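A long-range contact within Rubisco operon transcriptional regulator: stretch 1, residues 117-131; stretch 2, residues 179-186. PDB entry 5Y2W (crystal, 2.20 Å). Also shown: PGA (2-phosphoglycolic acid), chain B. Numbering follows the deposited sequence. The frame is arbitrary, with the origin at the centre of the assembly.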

# COMPACT_ATOMS: atom_id res chain seq x y z
N SER A 117 -2.83 -12.92 2.67
CA SER A 117 -3.06 -11.92 3.69
C SER A 117 -3.40 -12.61 5.02
O SER A 117 -4.25 -13.47 5.05
N GLY A 118 -2.76 -12.22 6.11
CA GLY A 118 -3.18 -12.72 7.45
C GLY A 118 -4.50 -12.15 7.86
O GLY A 118 -5.23 -12.76 8.64
N THR A 119 -4.83 -10.97 7.31
CA THR A 119 -6.12 -10.35 7.60
C THR A 119 -7.18 -11.30 7.11
O THR A 119 -8.06 -11.70 7.89
N ARG A 120 -7.09 -11.67 5.82
CA ARG A 120 -8.01 -12.61 5.19
C ARG A 120 -8.09 -13.95 5.97
O ARG A 120 -9.17 -14.47 6.24
N LEU A 121 -6.95 -14.50 6.35
CA LEU A 121 -6.99 -15.81 7.03
C LEU A 121 -7.75 -15.70 8.38
O LEU A 121 -8.59 -16.53 8.73
N ALA A 122 -7.51 -14.66 9.15
CA ALA A 122 -8.28 -14.46 10.38
C ALA A 122 -9.81 -14.27 10.12
O ALA A 122 -10.66 -14.76 10.86
N VAL A 123 -10.16 -13.57 9.05
CA VAL A 123 -11.58 -13.38 8.75
C VAL A 123 -12.13 -14.73 8.37
O VAL A 123 -13.16 -15.13 8.86
N GLN A 124 -11.45 -15.42 7.48
CA GLN A 124 -11.93 -16.77 7.10
C GLN A 124 -12.10 -17.70 8.28
O GLN A 124 -13.07 -18.45 8.35
N ASN A 125 -11.19 -17.63 9.22
CA ASN A 125 -11.31 -18.54 10.37
C ASN A 125 -12.43 -18.16 11.22
O ASN A 125 -13.16 -19.01 11.70
N LEU A 126 -12.60 -16.87 11.40
CA LEU A 126 -13.70 -16.41 12.22
C LEU A 126 -15.06 -16.79 11.59
O LEU A 126 -15.95 -17.30 12.29
N PHE A 127 -15.22 -16.55 10.29
CA PHE A 127 -16.48 -16.88 9.59
C PHE A 127 -16.79 -18.38 9.57
O PHE A 127 -17.93 -18.78 9.76
N HIS A 128 -15.77 -19.20 9.34
CA HIS A 128 -15.92 -20.65 9.41
C HIS A 128 -16.40 -21.05 10.82
O HIS A 128 -17.39 -21.73 10.99
N ARG A 129 -15.71 -20.56 11.84
CA ARG A 129 -16.06 -20.87 13.21
C ARG A 129 -17.53 -20.53 13.49
O ARG A 129 -18.18 -21.19 14.28
N HIS A 130 -18.03 -19.47 12.88
CA HIS A 130 -19.37 -18.98 13.18
C HIS A 130 -20.40 -19.24 12.09
O HIS A 130 -21.46 -18.65 12.11
N TYR A 131 -20.08 -20.13 11.15
CA TYR A 131 -21.05 -20.49 10.09
C TYR A 131 -21.62 -19.25 9.42
O TYR A 131 -22.82 -19.09 9.29
N ASP A 179 -20.78 -8.34 16.68
CA ASP A 179 -20.31 -9.28 17.70
C ASP A 179 -19.13 -10.05 17.15
O ASP A 179 -19.05 -10.32 15.94
N GLU A 180 -18.26 -10.45 18.07
CA GLU A 180 -17.02 -11.15 17.82
C GLU A 180 -15.98 -10.21 17.28
O GLU A 180 -14.87 -10.63 17.01
N PHE A 181 -16.32 -8.93 17.12
CA PHE A 181 -15.35 -7.97 16.70
C PHE A 181 -15.08 -7.05 17.85
O PHE A 181 -15.95 -6.84 18.64
N PRO A 182 -13.88 -6.46 17.91
CA PRO A 182 -12.75 -6.62 17.00
C PRO A 182 -12.11 -7.95 17.09
O PRO A 182 -12.21 -8.61 18.10
N ILE A 183 -11.47 -8.38 16.02
CA ILE A 183 -10.70 -9.58 16.11
C ILE A 183 -9.47 -9.16 16.89
O ILE A 183 -8.74 -8.23 16.47
N LYS A 184 -9.29 -9.77 18.04
CA LYS A 184 -8.17 -9.38 18.94
C LYS A 184 -6.82 -9.91 18.39
O LYS A 184 -6.67 -11.06 18.09
N ARG A 185 -5.89 -9.04 18.16
CA ARG A 185 -4.69 -9.42 17.41
C ARG A 185 -3.65 -8.40 17.81
O ARG A 185 -3.98 -7.32 18.30
N ARG A 186 -2.40 -8.71 17.62
CA ARG A 186 -1.39 -7.83 18.21
C ARG A 186 -0.35 -7.70 17.16
O ARG A 186 -0.25 -8.59 16.34

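The helix of stretch 1, residues 118-129, lies against an extended segment of stretch 2 that has almost no regular structure, and no direct hydrogen bond joins the two. The fit, which buries 410 Å² in all, therefore rests on shape, with a bound ligand and one water adding polar links at one end. Three helical positions spaced four residues apart, G118, A122 and L126, followed by H130 just beyond the helix, form the ridge that faces stretch 2, and their side chains grow as the ridge runs from the ligand end.

At the centre, L126 points toward stretch 2 with chi1 t and chi2 p. It is the main bump of the helix and the residue most covered by the other stretch. L126 CD2 meets F181 CZ at 3.4 Å and I183 CD1 at 3.8 Å, while L126 CD1 lies 4.2 Å from E180 CB. The forked end of leucine thus fills a hollow walled by three residues of stretch 2. F181 (chi1 m) leaves its backbone sideways, but the tip of its ring swings nearer, and F127, also m and also starting sideways, brings F127 CE1 to 4.4 Å from F181 CZ, near the plane of the F181 ring and at its edge.

I183 supplies the answering bump. With chi1 m and chi2 t, I183 CD1 reaches toward the shallow place on the helix left by A122, 4.0 Å from A122 O and 4.5 Å from A122 CB, and V123 CA is also 4.5 Å from I183 CD1. A small alanine suits this site because the isoleucine end can approach the helix backbone itself.

Beyond A122 the ridge falls to nothing at G118, and R185 uses the space. Its side chain is extended, t through chi3, so that the guanidinium lies along the start of the helix, with R185 NH2 3.4 Å from G118 C and R185 NH1 4.0 Å from A122 CB. A beta carbon on G118 would sit 2.7 Å from R185 NH2, a clash, so glycine is what the space allows. Water 1 links the two, donating to G118 O (2.7 Å) and accepting from R185 NH1 (2.8 Å).

The 2-phosphoglycolic acid (PGA) completes this end. R185 NE and R185 NH2 donate to PGA O2 at 2.9 and 2.5 Å, holding the carboxylate. The helix start binds the phosphate: S117 OG donates to PGA O3P at 2.6 Å, T119 OG1 to PGA O3P at 2.7 Å and T119 N to PGA O3P at 2.9 Å. G118 N donates to PGA O4P at 2.8 Å. Free amides at a helix N-terminus suit an anion well. S117 OG also caps the helix, accepting from R120 N at 3.0 Å.

At the far end, H130 (chi1 m) points toward stretch 2, and E180 CG lies over one face of its imidazole, 4.0 Å from the H130 ring centroid, in a CH-pi contact. H130 ND1 donates to L126 O at 3.1 Å, steadying the ring. E180, m at chi1 and chi2, folds its aliphatic part against this flat surface.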

# COMPACT_ATOMS: atom_id res chain seq x y z
CB SER A 117 -4.22 -11.02 3.29
OG SER A 117 -4.75 -10.38 4.41
CB THR A 119 -6.29 -8.97 6.98
OG1 THR A 119 -5.37 -8.08 7.56
CG2 THR A 119 -7.71 -8.39 7.21
CB ARG A 120 -7.54 -12.84 3.76
CG ARG A 120 -8.44 -13.71 2.91
CD ARG A 120 -7.71 -14.09 1.65
NE ARG A 120 -8.36 -15.19 0.91
CZ ARG A 120 -8.85 -15.11 -0.33
NH1 ARG A 120 -9.42 -16.18 -0.87
NH2 ARG A 120 -8.81 -13.99 -1.04
CB LEU A 121 -5.60 -16.31 7.18
CG LEU A 121 -5.45 -17.73 7.67
CD1 LEU A 121 -6.01 -18.68 6.62
CD2 LEU A 121 -3.97 -18.01 7.98
CB ALA A 122 -7.74 -13.25 11.12
CB VAL A 123 -11.79 -12.38 7.61
CG1 VAL A 123 -13.24 -12.38 7.13
CG2 VAL A 123 -11.35 -11.00 8.05
CB GLN A 124 -11.01 -17.43 6.14
CG GLN A 124 -11.08 -16.77 4.77
CD GLN A 124 -9.94 -17.19 3.88
OE1 GLN A 124 -8.83 -17.46 4.34
NE2 GLN A 124 -10.20 -17.24 2.63
CB ASN A 125 -10.03 -18.59 11.16
CG ASN A 125 -8.99 -19.34 10.41
OD1 ASN A 125 -9.35 -20.15 9.59
ND2 ASN A 125 -7.71 -19.04 10.61
CB LEU A 126 -13.59 -14.93 12.45
CG LEU A 126 -14.75 -14.36 13.31
CD1 LEU A 126 -14.53 -14.75 14.79
CD2 LEU A 126 -14.87 -12.84 13.15
CB PHE A 127 -16.48 -16.31 8.16
CG PHE A 127 -16.52 -14.80 8.10
CD1 PHE A 127 -16.77 -14.06 9.23
CD2 PHE A 127 -16.38 -14.15 6.91
CE1 PHE A 127 -16.84 -12.69 9.17
CE2 PHE A 127 -16.43 -12.78 6.84
CZ PHE A 127 -16.65 -12.05 7.96
CB HIS A 128 -14.57 -21.28 9.09
CG HIS A 128 -14.59 -22.77 9.07
ND1 HIS A 128 -14.27 -23.54 10.17
CD2 HIS A 128 -14.88 -23.63 8.07
CE1 HIS A 128 -14.37 -24.81 9.86
NE2 HIS A 128 -14.74 -24.90 8.59
CB ARG A 129 -15.15 -20.07 14.18
CG ARG A 129 -15.39 -20.36 15.64
CD ARG A 129 -14.34 -19.72 16.51
NE ARG A 129 -14.27 -20.43 17.79
CZ ARG A 129 -15.04 -20.17 18.83
NH1 ARG A 129 -15.96 -19.20 18.80
NH2 ARG A 129 -14.88 -20.87 19.92
CB HIS A 130 -19.31 -17.50 13.51
CG HIS A 130 -18.71 -17.23 14.85
ND1 HIS A 130 -17.36 -17.00 15.03
CD2 HIS A 130 -19.26 -17.18 16.08
CE1 HIS A 130 -17.11 -16.82 16.31
NE2 HIS A 130 -18.25 -16.92 16.96
CB TYR A 131 -22.20 -21.33 10.67
CG TYR A 131 -21.72 -22.50 11.47
CD1 TYR A 131 -21.20 -23.63 10.82
CD2 TYR A 131 -21.75 -22.46 12.88
CE1 TYR A 131 -20.73 -24.71 11.55
CE2 TYR A 131 -21.29 -23.53 13.62
CZ TYR A 131 -20.78 -24.65 12.95
OH TYR A 131 -20.32 -25.70 13.71
CB ASP A 179 -21.37 -10.33 18.04
CG ASP A 179 -22.55 -9.78 18.86
OD1 ASP A 179 -22.46 -8.67 19.43
OD2 ASP A 179 -23.57 -10.50 18.93
CB GLU A 180 -17.21 -12.35 16.88
CG GLU A 180 -18.34 -13.29 17.28
CD GLU A 180 -18.24 -13.83 18.72
OE1 GLU A 180 -19.28 -14.27 19.25
OE2 GLU A 180 -17.14 -13.83 19.32
CB PHE A 181 -15.84 -7.22 15.46
CG PHE A 181 -15.70 -8.04 14.22
CD1 PHE A 181 -16.71 -8.94 13.84
CD2 PHE A 181 -14.54 -7.97 13.47
CE1 PHE A 181 -16.58 -9.70 12.73
CE2 PHE A 181 -14.39 -8.76 12.36
CZ PHE A 181 -15.39 -9.65 11.99
CB PRO A 182 -11.75 -5.55 17.47
CG PRO A 182 -12.13 -5.29 18.87
CD PRO A 182 -13.62 -5.42 18.92
CB ILE A 183 -10.31 -10.16 14.77
CG1 ILE A 183 -11.61 -10.52 14.01
CG2 ILE A 183 -9.37 -11.38 14.96
CD1 ILE A 183 -11.43 -11.35 12.76
CB LYS A 184 -8.39 -9.92 20.34
CG LYS A 184 -9.49 -9.19 21.10
CD LYS A 184 -9.88 -9.94 22.37
CE LYS A 184 -11.21 -9.49 22.93
NZ LYS A 184 -12.34 -9.93 22.05
CB ARG A 185 -5.09 -9.39 15.95
CG ARG A 185 -4.08 -9.68 14.89
CD ARG A 185 -4.81 -9.48 13.55
NE ARG A 185 -3.99 -9.71 12.34
CZ ARG A 185 -3.70 -10.92 11.85
NH1 ARG A 185 -4.21 -11.98 12.43
NH2 ARG A 185 -2.98 -11.05 10.74
CB ARG A 186 -0.83 -8.49 19.47
CG ARG A 186 -1.92 -8.78 20.52
CD ARG A 186 -1.41 -9.32 21.82
NE ARG A 186 -0.86 -8.28 22.71
CZ ARG A 186 -0.10 -8.51 23.80
NH1 ARG A 186 0.27 -9.75 24.17
NH2 ARG A 186 0.33 -7.47 24.52
P PGA B . -1.75 -8.82 6.10
O1P PGA B . -1.45 -8.46 7.64
O2P PGA B . -1.12 -7.73 5.29
O3P PGA B . -3.28 -8.89 6.02
O4P PGA B . -0.95 -10.05 5.86
C2 PGA B . -1.75 -7.26 8.31
C1 PGA B . -2.32 -7.48 9.70
O1 PGA B . -2.64 -6.47 10.41
O2 PGA B . -2.47 -8.66 10.09
O HOH W 1 -3.87 -14.01 10.57